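Local coordinates for iron-sulfur cluster co-chaperone protein HscB (Homo sapiens, PDB 3BVO) that acts as a J-type co-chaperone in mitochondrial iron-sulfur cluster assembly, working with ISCU and HSPA9 and supporting cluster incorporation into succinate dehydrogenase subunit SDHB, at residues Y45-C51 against D98-L103; I121-D126 against R191-N195; I140-L144 against E155-V160; L144-E148 against K199-K203. Residues are numbered along the deposited sequence.

Contact 1 of 4, residues Y45-C51 against D98-L103; sequences YFSLMDC and DAYKTL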
loop_
_atom_site.group_PDB
_atom_site.type_symbol
_atom_site.label_atom_id
_atom_site.label_comp_id
_atom_site.label_asym_id
_atom_site.label_seq_id
_atom_site.Cartn_x
_atom_site.Cartn_y
_atom_site.Cartn_z
ATOM N N TYR A 45 -6.551 -4.769 4.830
ATOM C CA TYR A 45 -6.010 -3.471 5.200
ATOM C C TYR A 45 -7.029 -2.320 5.160
ATOM O O TYR A 45 -6.984 -1.423 5.998
ATOM C CB TYR A 45 -4.803 -3.141 4.325
ATOM C CG TYR A 45 -3.542 -3.950 4.600
ATOM C CD1 TYR A 45 -3.304 -4.534 5.847
ATOM C CD2 TYR A 45 -2.563 -4.081 3.622
ATOM C CE1 TYR A 45 -2.145 -5.232 6.091
ATOM C CE2 TYR A 45 -1.415 -4.776 3.853
ATOM C CZ TYR A 45 -1.201 -5.353 5.084
ATOM O OH TYR A 45 -0.032 -6.054 5.297
ATOM N N PHE A 46 -7.946 -2.337 4.200
ATOM C CA PHE A 46 -8.935 -1.272 4.114
ATOM C C PHE A 46 -9.825 -1.255 5.349
ATOM O O PHE A 46 -10.212 -0.192 5.846
ATOM C CB PHE A 46 -9.764 -1.414 2.842
ATOM C CG PHE A 46 -8.984 -1.140 1.589
ATOM C CD1 PHE A 46 -8.745 0.175 1.179
ATOM C CD2 PHE A 46 -8.476 -2.190 0.828
ATOM C CE1 PHE A 46 -8.011 0.436 0.036
ATOM C CE2 PHE A 46 -7.742 -1.933 -0.317
ATOM C CZ PHE A 46 -7.501 -0.620 -0.714
ATOM N N SER A 47 -10.140 -2.450 5.836
ATOM C CA SER A 47 -10.948 -2.606 7.030
ATOM C C SER A 47 -10.175 -2.107 8.237
ATOM O O SER A 47 -10.695 -1.322 9.042
ATOM C CB SER A 47 -11.347 -4.070 7.217
ATOM O OG SER A 47 -11.815 -4.298 8.536
ATOM N N LEU A 48 -8.928 -2.560 8.349
ATOM C CA LEU A 48 -8.081 -2.194 9.478
ATOM C C LEU A 48 -7.851 -0.703 9.503
ATOM O O LEU A 48 -7.704 -0.126 10.555
ATOM C CB LEU A 48 -6.738 -2.942 9.444
ATOM C CG LEU A 48 -5.704 -2.653 10.544
ATOM C CD1 LEU A 48 -6.197 -3.079 11.891
ATOM C CD2 LEU A 48 -4.391 -3.326 10.255
HETATM N N MSE A 49 -7.837 -0.076 8.339
HETATM C CA MSE A 49 -7.628 1.355 8.278
HETATM C C MSE A 49 -8.942 2.094 8.210
HETATM O O MSE A 49 -8.966 3.307 8.000
HETATM C CB MSE A 49 -6.726 1.705 7.103
HETATM C CG MSE A 49 -5.263 1.317 7.354
HETATM SE SE MSE A 49 -4.466 2.332 8.850
HETATM C CE MSE A 49 -3.568 0.851 9.713
ATOM N N ASP A 50 -10.032 1.348 8.405
ATOM C CA ASP A 50 -11.396 1.879 8.444
ATOM C C ASP A 50 -11.785 2.727 7.232
ATOM O O ASP A 50 -12.095 3.910 7.374
ATOM C CB ASP A 50 -11.628 2.671 9.730
ATOM C CG ASP A 50 -13.067 3.047 9.913
ATOM O OD1 ASP A 50 -13.926 2.158 9.728
ATOM O OD2 ASP A 50 -13.338 4.227 10.221
ATOM N N CYS A 51 -11.765 2.119 6.047
ATOM C CA CYS A 51 -12.246 2.776 4.820
ATOM C C CYS A 51 -12.668 1.739 3.766
ATOM O O CYS A 51 -12.361 0.548 3.903
ATOM C CB CYS A 51 -11.201 3.759 4.277
ATOM S SG CYS A 51 -9.541 3.054 4.057
ATOM N N ASP A 98 2.054 -1.994 8.232
ATOM C CA ASP A 98 1.949 -2.534 6.882
ATOM C C ASP A 98 0.805 -1.868 6.152
ATOM O O ASP A 98 1.024 -1.134 5.190
ATOM C CB ASP A 98 1.742 -4.044 6.896
ATOM C CG ASP A 98 2.977 -4.799 7.311
ATOM O OD1 ASP A 98 4.098 -4.242 7.217
ATOM O OD2 ASP A 98 2.820 -5.968 7.730
ATOM N N ALA A 99 -0.412 -2.113 6.629
ATOM C CA ALA A 99 -1.597 -1.459 6.112
ATOM C C ALA A 99 -1.317 0.022 5.778
ATOM O O ALA A 99 -1.450 0.460 4.629
ATOM C CB ALA A 99 -2.730 -1.592 7.110
ATOM N N TYR A 100 -0.892 0.787 6.766
ATOM C CA TYR A 100 -0.703 2.190 6.516
ATOM C C TYR A 100 0.191 2.459 5.288
ATOM O O TYR A 100 -0.258 3.102 4.327
ATOM C CB TYR A 100 -0.155 2.899 7.741
ATOM C CG TYR A 100 0.111 4.346 7.471
ATOM C CD1 TYR A 100 -0.939 5.209 7.116
ATOM C CD2 TYR A 100 1.404 4.864 7.543
ATOM C CE1 TYR A 100 -0.714 6.561 6.858
ATOM C CE2 TYR A 100 1.646 6.227 7.287
ATOM C CZ TYR A 100 0.578 7.064 6.948
ATOM O OH TYR A 100 0.790 8.395 6.699
ATOM N N LYS A 101 1.437 1.971 5.324
ATOM C CA LYS A 101 2.370 2.116 4.198
ATOM C C LYS A 101 1.734 1.658 2.876
ATOM O O LYS A 101 1.783 2.383 1.883
ATOM C CB LYS A 101 3.691 1.366 4.456
ATOM C CG LYS A 101 4.360 1.706 5.797
ATOM C CD LYS A 101 5.869 1.425 5.824
ATOM C CE LYS A 101 6.674 2.556 5.137
ATOM N NZ LYS A 101 8.149 2.528 5.445
ATOM N N THR A 102 1.117 0.475 2.889
ATOM C CA THR A 102 0.473 -0.097 1.718
ATOM C C THR A 102 -0.603 0.820 1.123
ATOM O O THR A 102 -0.635 1.051 -0.092
ATOM C CB THR A 102 -0.171 -1.445 2.054
ATOM O OG1 THR A 102 0.804 -2.293 2.656
ATOM C CG2 THR A 102 -0.740 -2.122 0.808
ATOM N N LEU A 103 -1.492 1.332 1.963
ATOM C CA LEU A 103 -2.588 2.137 1.446
ATOM C C LEU A 103 -2.181 3.571 1.089
ATOM O O LEU A 103 -2.832 4.197 0.244
ATOM C CB LEU A 103 -3.764 2.157 2.419
ATOM C CG LEU A 103 -4.380 0.832 2.835
ATOM C CD1 LEU A 103 -5.620 1.127 3.646
ATOM C CD2 LEU A 103 -4.717 -0.005 1.634
#
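The short helix 45-48 lies against the C-terminal part of helix 83-104, so close that the CA atoms of Y45 and A99 are 4.9 Å apart, which the small A99 permits. This pairs the first helix of the J domain with one arm of its long helical hairpin. A Schellman motif ends the short helix: C51 N bonds to F46 O and D50 N to S47 O, with D50 at positive phi. Y45 is a knob in the hole formed by D98, A99, T102 and L103, its ring face covered by A99 CA at 3.5 Å from the centroid. L103 is the second large contributor, with its CD1 3.7 Å from M49 CB. Selenomethionine M49 continues onto A99 and, through L62, reaches helix 59-73, while F46 turns toward helix 106-116. The contact is apolar, and T102 OG1 is satisfied within its own helix by D98 O. L103 CD2 sits over the F46 ring, 3.8 Å from its centroid.

Contact 2 of 4, residues I121-D126 against R191-N195; sequences IPERTD and RYFSN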
loop_
_atom_site.group_PDB
_atom_site.type_symbol
_atom_site.label_atom_id
_atom_site.label_comp_id
_atom_site.label_asym_id
_atom_site.label_seq_id
_atom_site.Cartn_x
_atom_site.Cartn_y
_atom_site.Cartn_z
ATOM N N ILE A 121 0.245 -10.836 -9.221
ATOM C CA ILE A 121 1.054 -10.114 -10.197
ATOM C C ILE A 121 2.419 -10.773 -10.394
ATOM O O ILE A 121 3.105 -11.086 -9.418
ATOM C CB ILE A 121 1.277 -8.640 -9.786
ATOM C CG1 ILE A 121 0.463 -8.279 -8.532
ATOM C CG2 ILE A 121 1.001 -7.710 -10.969
ATOM C CD1 ILE A 121 1.168 -8.608 -7.212
ATOM N N PRO A 122 2.814 -10.990 -11.661
ATOM C CA PRO A 122 4.147 -11.497 -11.964
ATOM C C PRO A 122 5.173 -10.392 -11.737
ATOM O O PRO A 122 4.854 -9.214 -11.913
ATOM C CB PRO A 122 4.063 -11.850 -13.455
ATOM C CG PRO A 122 2.611 -11.764 -13.820
ATOM C CD PRO A 122 2.029 -10.772 -12.885
ATOM N N GLU A 123 6.389 -10.769 -11.350
ATOM C CA GLU A 123 7.379 -9.792 -10.906
ATOM C C GLU A 123 7.982 -8.986 -12.061
ATOM O O GLU A 123 9.067 -9.300 -12.565
ATOM C CB GLU A 123 8.459 -10.461 -10.055
ATOM C CG GLU A 123 9.099 -9.522 -9.038
ATOM C CD GLU A 123 9.917 -10.266 -7.991
ATOM O OE1 GLU A 123 9.392 -11.263 -7.384
ATOM O OE2 GLU A 123 11.091 -9.839 -7.770
ATOM N N ARG A 124 7.245 -7.950 -12.468
ATOM C CA ARG A 124 7.656 -7.001 -13.507
ATOM C C ARG A 124 8.069 -7.717 -14.800
ATOM O O ARG A 124 9.063 -7.348 -15.435
ATOM C CB ARG A 124 8.779 -6.096 -12.970
ATOM C CG ARG A 124 8.915 -4.730 -13.632
ATOM C CD ARG A 124 9.973 -3.899 -12.914
ATOM N NE ARG A 124 10.628 -2.927 -13.794
ATOM C CZ ARG A 124 11.821 -3.097 -14.365
ATOM N NH1 ARG A 124 12.321 -2.147 -15.143
ATOM N NH2 ARG A 124 12.523 -4.208 -14.165
ATOM N N THR A 125 7.299 -8.738 -15.182
ATOM C CA THR A 125 7.635 -9.572 -16.338
ATOM C C THR A 125 7.768 -8.728 -17.593
ATOM O O THR A 125 6.787 -8.202 -18.127
ATOM C CB THR A 125 6.626 -10.715 -16.579
ATOM O OG1 THR A 125 6.376 -11.405 -15.350
ATOM C CG2 THR A 125 7.178 -11.705 -17.605
ATOM N N ASP A 126 9.012 -8.616 -18.040
ATOM C CA ASP A 126 9.407 -7.736 -19.125
ATOM C C ASP A 126 8.826 -8.151 -20.474
ATOM O O ASP A 126 8.691 -7.330 -21.375
ATOM C CB ASP A 126 10.934 -7.694 -19.194
ATOM C CG ASP A 126 11.458 -6.464 -19.898
ATOM O OD1 ASP A 126 12.460 -6.597 -20.630
ATOM O OD2 ASP A 126 10.879 -5.368 -19.720
ATOM N N ARG A 191 4.679 0.530 -12.276
ATOM C CA ARG A 191 5.849 -0.010 -11.617
ATOM C C ARG A 191 7.136 0.464 -12.323
ATOM O O ARG A 191 8.087 0.904 -11.658
ATOM C CB ARG A 191 5.781 -1.533 -11.497
ATOM C CG ARG A 191 6.389 -2.027 -10.190
ATOM C CD ARG A 191 6.629 -3.519 -10.162
ATOM N NE ARG A 191 5.515 -4.246 -10.750
ATOM C CZ ARG A 191 5.067 -5.426 -10.338
ATOM N NH1 ARG A 191 4.038 -5.988 -10.965
ATOM N NH2 ARG A 191 5.626 -6.041 -9.304
ATOM N N TYR A 192 7.143 0.406 -13.659
ATOM C CA TYR A 192 8.262 0.915 -14.450
ATOM C C TYR A 192 8.607 2.347 -14.110
ATOM O O TYR A 192 9.742 2.655 -13.735
ATOM C CB TYR A 192 8.004 0.777 -15.945
ATOM C CG TYR A 192 8.220 -0.637 -16.425
ATOM C CD1 TYR A 192 9.506 -1.103 -16.752
ATOM C CD2 TYR A 192 7.146 -1.526 -16.537
ATOM C CE1 TYR A 192 9.703 -2.424 -17.188
ATOM C CE2 TYR A 192 7.336 -2.842 -16.973
ATOM C CZ TYR A 192 8.610 -3.282 -17.291
ATOM O OH TYR A 192 8.788 -4.578 -17.717
ATOM N N PHE A 193 7.626 3.225 -14.214
ATOM C CA PHE A 193 7.896 4.627 -13.995
ATOM C C PHE A 193 8.361 4.947 -12.586
ATOM O O PHE A 193 9.147 5.867 -12.419
ATOM C CB PHE A 193 6.727 5.494 -14.450
ATOM C CG PHE A 193 6.644 5.632 -15.943
ATOM C CD1 PHE A 193 6.411 4.515 -16.751
ATOM C CD2 PHE A 193 6.823 6.861 -16.548
ATOM C CE1 PHE A 193 6.358 4.624 -18.140
ATOM C CE2 PHE A 193 6.767 6.979 -17.937
ATOM C CZ PHE A 193 6.531 5.855 -18.733
ATOM N N SER A 194 7.927 4.176 -11.587
ATOM C CA SER A 194 8.427 4.345 -10.212
ATOM C C SER A 194 9.919 4.123 -10.128
ATOM O O SER A 194 10.639 4.942 -9.565
ATOM C CB SER A 194 7.742 3.391 -9.257
ATOM O OG SER A 194 6.397 3.772 -9.111
ATOM N N ASN A 195 10.385 3.010 -10.685
ATOM C CA ASN A 195 11.813 2.788 -10.826
ATOM C C ASN A 195 12.511 3.988 -11.479
ATOM O O ASN A 195 13.437 4.559 -10.916
ATOM C CB ASN A 195 12.076 1.509 -11.615
ATOM C CG ASN A 195 11.636 0.274 -10.872
ATOM O OD1 ASN A 195 11.294 -0.741 -11.480
ATOM N ND2 ASN A 195 11.643 0.347 -9.542
#
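This is a surface contact between a loop and a helix: residues 121-126, in the connection between helices 106-116 and 131-146, run across one side of helix 180-203. The loop has no regular structure here; an inverse gamma turn centred on E123 bends it, with a weak R124 N to P122 O bond of 2.8 Å, and R124 follows at positive phi. The backbones stay well apart, 7.5 Å between the CA atoms of R124 and R191, and long side chains bridge the gap. R124 lies along the Y192 ring: its CG is 4.3 Å from the ring centroid in a CH-pi contact, and its guanidinium continues over the tyrosine, with NH1 3.3 Å from Y192 CE1. N195 OD1 is on the opposite face of that guanidinium, 3.3 Å from R124 NE but at a poor angle for hydrogen bonding. Y192 OH donates a hydrogen bond to D126 OD2 at 3.0 Å. R191 reaches the turn, its NH1 3.5 Å from I121 CG2, and R124 N lies over one face of its guanidinium. The loop thus covers the outward side of this helical turn, while Y192 meets F133 edge-to-face and touches I137 of helix 131-146, F193 packs on helices 131-146 and 150-176, and I121 also touches L111 of helix 106-116.

Contact 3 of 4, residues I140-L144 against E155-V160; sequences INEKL and EIESIV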
loop_
_atom_site.group_PDB
_atom_site.type_symbol
_atom_site.label_atom_id
_atom_site.label_comp_id
_atom_site.label_asym_id
_atom_site.label_seq_id
_atom_site.Cartn_x
_atom_site.Cartn_y
_atom_site.Cartn_z
ATOM N N ILE A 140 12.675 6.719 -22.862
ATOM C CA ILE A 140 12.931 7.343 -21.570
ATOM C C ILE A 140 14.338 6.990 -21.090
ATOM O O ILE A 140 15.120 7.877 -20.707
ATOM C CB ILE A 140 11.914 6.890 -20.494
ATOM C CG1 ILE A 140 10.464 7.008 -20.990
ATOM C CG2 ILE A 140 12.117 7.669 -19.204
ATOM C CD1 ILE A 140 10.013 8.411 -21.388
ATOM N N ASN A 141 14.644 5.692 -21.114
ATOM C CA ASN A 141 15.982 5.188 -20.800
ATOM C C ASN A 141 17.101 5.976 -21.492
ATOM O O ASN A 141 17.961 6.557 -20.830
ATOM C CB ASN A 141 16.076 3.696 -21.145
ATOM C CG ASN A 141 15.510 2.804 -20.051
ATOM O OD1 ASN A 141 15.142 3.271 -18.969
ATOM N ND2 ASN A 141 15.448 1.511 -20.325
ATOM N N GLU A 142 17.054 6.001 -22.823
ATOM C CA GLU A 142 18.011 6.730 -23.639
ATOM C C GLU A 142 18.112 8.158 -23.123
ATOM O O GLU A 142 19.201 8.618 -22.768
ATOM C CB GLU A 142 17.565 6.719 -25.105
ATOM C CG GLU A 142 18.649 7.060 -26.122
ATOM C CD GLU A 142 19.522 5.866 -26.512
ATOM O OE1 GLU A 142 19.522 4.848 -25.788
ATOM O OE2 GLU A 142 20.217 5.947 -27.547
ATOM N N LYS A 143 16.966 8.840 -23.053
ATOM C CA LYS A 143 16.914 10.215 -22.567
ATOM C C LYS A 143 17.635 10.383 -21.237
ATOM O O LYS A 143 18.506 11.241 -21.114
ATOM C CB LYS A 143 15.472 10.707 -22.454
ATOM C CG LYS A 143 14.977 11.431 -23.684
ATOM C CD LYS A 143 13.836 12.367 -23.318
ATOM C CE LYS A 143 13.407 13.207 -24.509
ATOM N NZ LYS A 143 12.683 12.384 -25.514
ATOM N N LEU A 144 17.282 9.554 -20.257
ATOM C CA LEU A 144 17.904 9.615 -18.934
ATOM C C LEU A 144 19.412 9.370 -19.010
ATOM O O LEU A 144 20.204 10.147 -18.458
ATOM C CB LEU A 144 17.225 8.637 -17.972
ATOM C CG LEU A 144 17.704 8.628 -16.519
ATOM C CD1 LEU A 144 17.506 9.991 -15.855
ATOM C CD2 LEU A 144 17.014 7.509 -15.718
ATOM N N GLU A 155 13.222 17.947 -17.954
ATOM C CA GLU A 155 12.347 17.469 -19.023
ATOM C C GLU A 155 11.892 16.042 -18.767
ATOM O O GLU A 155 10.710 15.721 -18.916
ATOM C CB GLU A 155 13.043 17.537 -20.383
ATOM C CG GLU A 155 12.091 17.271 -21.557
ATOM C CD GLU A 155 12.730 16.517 -22.718
ATOM O OE1 GLU A 155 13.929 16.161 -22.637
ATOM O OE2 GLU A 155 12.016 16.267 -23.714
ATOM N N ILE A 156 12.837 15.190 -18.387
ATOM C CA ILE A 156 12.530 13.809 -18.051
ATOM C C ILE A 156 11.537 13.761 -16.898
ATOM O O ILE A 156 10.485 13.148 -17.029
ATOM C CB ILE A 156 13.794 13.022 -17.724
ATOM C CG1 ILE A 156 14.546 12.739 -19.004
ATOM C CG2 ILE A 156 13.459 11.699 -17.089
ATOM C CD1 ILE A 156 15.946 12.356 -18.759
ATOM N N GLU A 157 11.860 14.423 -15.788
ATOM C CA GLU A 157 10.952 14.489 -14.653
ATOM C C GLU A 157 9.538 14.801 -15.118
ATOM O O GLU A 157 8.615 14.033 -14.843
ATOM C CB GLU A 157 11.430 15.502 -13.617
ATOM C CG GLU A 157 12.443 14.914 -12.659
ATOM C CD GLU A 157 12.865 15.869 -11.556
ATOM O OE1 GLU A 157 13.297 17.012 -11.868
ATOM O OE2 GLU A 157 12.782 15.457 -10.374
ATOM N N SER A 158 9.390 15.909 -15.850
ATOM C CA SER A 158 8.111 16.303 -16.426
ATOM C C SER A 158 7.499 15.123 -17.155
ATOM O O SER A 158 6.443 14.621 -16.758
ATOM C CB SER A 158 8.279 17.470 -17.398
ATOM O OG SER A 158 8.680 18.645 -16.721
ATOM N N ILE A 159 8.186 14.667 -18.202
ATOM C CA ILE A 159 7.712 13.558 -19.037
ATOM C C ILE A 159 7.200 12.400 -18.186
ATOM O O ILE A 159 6.084 11.928 -18.386
ATOM C CB ILE A 159 8.807 13.074 -20.025
ATOM C CG1 ILE A 159 9.110 14.160 -21.066
ATOM C CG2 ILE A 159 8.389 11.780 -20.718
ATOM C CD1 ILE A 159 10.476 14.038 -21.694
ATOM N N VAL A 160 8.020 11.981 -17.225
ATOM C CA VAL A 160 7.690 10.909 -16.292
ATOM C C VAL A 160 6.469 11.212 -15.421
ATOM O O VAL A 160 5.629 10.341 -15.201
ATOM C CB VAL A 160 8.889 10.578 -15.383
ATOM C CG1 VAL A 160 8.428 9.912 -14.095
ATOM C CG2 VAL A 160 9.888 9.702 -16.111
#
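I156 pushes its CD1 against the backbone of the facing helix, 3.4 Å from L144 CA and 3.6 Å from K143 C, and also lies 4.0 Å from L144 CB. It is the largest contributor to the 311 Å² buried between two successive helices, 131-146 and 150-176, which form an antiparallel hairpin in the C-terminal HscB domain. The short segments run at 158° to each other with axes 10.7 Å apart, and the CA atoms of L144 and I156, the nearest CA pair of the two segments, come within 6.9 Å. One turn farther from the hairpin connection, the same packing continues with I140, whose CD1 is 3.8 Å from I159 CG2 and whose CG2 is 4.3 Å from V160 CG2. K143 borders this apolar strip: its CD lies 4.1 Å from I159 CD1, and its chain stretches on toward E155, where CE is 3.5 Å from OE2. Helix 180-203 packs against the same assembly, with I196 touching I140 and I200 touching I156, so that the three helices share the isoleucine-rich interior. The two charges at the border do not make a salt bridge, since K143 NZ and E155 OE2 are 4.3 Å apart; cohesion between these segments therefore rests chiefly on apolar packing, with the lysine contributing its aliphatic chain.

Contact 4 of 4, residues L144-E148 against K199-K203; sequences LAEAE and KIKLK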
loop_
_atom_site.group_PDB
_atom_site.type_symbol
_atom_site.label_atom_id
_atom_site.label_comp_id
_atom_site.label_asym_id
_atom_site.label_seq_id
_atom_site.Cartn_x
_atom_site.Cartn_y
_atom_site.Cartn_z
ATOM N N LEU A 144 17.282 9.554 -20.257
ATOM C CA LEU A 144 17.904 9.615 -18.934
ATOM C C LEU A 144 19.412 9.370 -19.010
ATOM O O LEU A 144 20.204 10.147 -18.458
ATOM C CB LEU A 144 17.225 8.637 -17.972
ATOM C CG LEU A 144 17.704 8.628 -16.519
ATOM C CD1 LEU A 144 17.506 9.991 -15.855
ATOM C CD2 LEU A 144 17.014 7.509 -15.718
ATOM N N ALA A 145 19.802 8.311 -19.717
ATOM C CA ALA A 145 21.208 8.029 -19.954
ATOM C C ALA A 145 21.904 9.248 -20.551
ATOM O O ALA A 145 22.967 9.634 -20.084
ATOM C CB ALA A 145 21.368 6.823 -20.851
ATOM N N GLU A 146 21.286 9.860 -21.561
ATOM C CA GLU A 146 21.838 11.053 -22.209
ATOM C C GLU A 146 21.765 12.266 -21.290
ATOM O O GLU A 146 22.596 13.180 -21.393
ATOM C CB GLU A 146 21.113 11.359 -23.522
ATOM C CG GLU A 146 21.573 10.532 -24.722
ATOM C CD GLU A 146 20.677 10.711 -25.947
ATOM O OE1 GLU A 146 19.448 10.495 -25.833
ATOM O OE2 GLU A 146 21.193 11.062 -27.031
ATOM N N ALA A 147 20.781 12.266 -20.391
ATOM C CA ALA A 147 20.568 13.396 -19.494
ATOM C C ALA A 147 21.729 13.558 -18.522
ATOM O O ALA A 147 21.924 12.728 -17.628
ATOM C CB ALA A 147 19.260 13.253 -18.736
ATOM N N GLU A 148 22.505 14.620 -18.726
ATOM C CA GLU A 148 23.547 15.004 -17.791
ATOM C C GLU A 148 23.300 16.424 -17.305
ATOM O O GLU A 148 23.549 16.731 -16.141
ATOM C CB GLU A 148 24.942 14.875 -18.422
ATOM C CG GLU A 148 25.353 13.448 -18.809
ATOM C CD GLU A 148 25.685 12.563 -17.613
ATOM O OE1 GLU A 148 24.765 12.208 -16.842
ATOM O OE2 GLU A 148 26.869 12.202 -17.451
ATOM N N LYS A 199 15.442 6.329 -9.881
ATOM C CA LYS A 199 16.742 6.486 -10.520
ATOM C C LYS A 199 17.080 7.951 -10.726
ATOM O O LYS A 199 18.228 8.358 -10.547
ATOM C CB LYS A 199 16.803 5.703 -11.835
ATOM C CG LYS A 199 16.952 4.203 -11.586
ATOM C CD LYS A 199 17.103 3.380 -12.856
ATOM C CE LYS A 199 17.255 1.907 -12.501
ATOM N NZ LYS A 199 16.813 1.017 -13.607
ATOM N N ILE A 200 16.067 8.737 -11.078
ATOM C CA ILE A 200 16.228 10.170 -11.257
ATOM C C ILE A 200 16.629 10.803 -9.923
ATOM O O ILE A 200 17.618 11.547 -9.854
ATOM C CB ILE A 200 14.946 10.813 -11.837
ATOM C CG1 ILE A 200 14.778 10.411 -13.302
ATOM C CG2 ILE A 200 14.978 12.330 -11.723
ATOM C CD1 ILE A 200 13.341 10.433 -13.792
ATOM N N LYS A 201 15.875 10.480 -8.871
ATOM C CA LYS A 201 16.148 10.979 -7.524
ATOM C C LYS A 201 17.534 10.572 -7.050
ATOM O O LYS A 201 18.260 11.387 -6.476
ATOM C CB LYS A 201 15.089 10.499 -6.537
ATOM C CG LYS A 201 13.833 11.352 -6.509
ATOM C CD LYS A 201 12.643 10.548 -5.998
ATOM C CE LYS A 201 11.421 11.429 -5.731
ATOM N NZ LYS A 201 10.291 10.660 -5.111
ATOM N N LEU A 202 17.906 9.324 -7.308
ATOM C CA LEU A 202 19.260 8.865 -7.015
ATOM C C LEU A 202 20.323 9.677 -7.780
ATOM O O LEU A 202 21.350 10.052 -7.206
ATOM C CB LEU A 202 19.401 7.361 -7.278
ATOM C CG LEU A 202 18.752 6.375 -6.291
ATOM C CD1 LEU A 202 18.987 4.926 -6.695
ATOM C CD2 LEU A 202 19.259 6.598 -4.879
ATOM N N LYS A 203 20.062 9.969 -9.058
ATOM C CA LYS A 203 20.945 10.807 -9.866
ATOM C C LYS A 203 20.995 12.241 -9.317
ATOM O O LYS A 203 22.022 12.933 -9.419
ATOM C CB LYS A 203 20.503 10.791 -11.336
ATOM C CG LYS A 203 21.655 10.943 -12.340
ATOM C CD LYS A 203 21.347 10.358 -13.719
ATOM C CE LYS A 203 22.629 10.273 -14.570
ATOM N NZ LYS A 203 22.373 10.069 -16.040
#
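L144, in the last turn of helix 131-146, begins the contact by packing its CD1 3.8 Å from I200 CG1 and its CD2 4.3 Å from K199 CB. It provides the apolar part of an otherwise polar meeting between the C-terminal ends of two helices in the C-terminal HscB domain. The carbonyl of L144 also turns to K203, accepting a weak hydrogen bond from NZ at 3.2 Å. A145 takes little part, with its CB pointing away from the other helix. At A147 the chain leaves helical geometry, and its carbonyl receives the 3.1 Å hydrogen bond from K203 NZ. E148 follows with its CB pointing away, yet its side chain folds back so that OE1 forms a salt bridge with K203 NZ at 3.3 Å; the hydrogen bond in that pair is weak. One ammonium group thus gathers two backbone carbonyls and a carboxylate where helix 131-146 ends. Carbonyls near a helix C-terminus often lack partners in the following turn, and the ammonium of K203 supplies such a partner to those of L144, weakly, and A147, its extended chain spanning a gap in which the CA atoms of E148 and K203 are 9.3 Å apart. Helix 150-176 completes the setting: its I156 touches L144, A147 and I200, and E157 also touches I200, placing the contact where all three helices of the bundle converge.

Overall arrangement
Contact 1 belongs to the J domain, whereas contacts 2, 3 and 4 all involve the C-terminal helical domain; the centres of contacts 1 and 3 are 33 Å apart. Contacts 3 and 4 share L144 and lie about 8 Å apart between centres, joining helix 131-146 to its two partners, 150-176 and 180-203; I156 and I200 link them directly. Contact 2 uses helix 180-203 as contact 4 does, but lies nearer the N-terminal end of that helix, about 19 Å away between centres. Chemistry follows position: contacts 1, 3 and 4 are partly buried; 1 and 3 rely on apolar packing, whereas 4 adds lysine-mediated polar bonds, and surface contact 2 depends on arginines, a tyrosine and an aspartate.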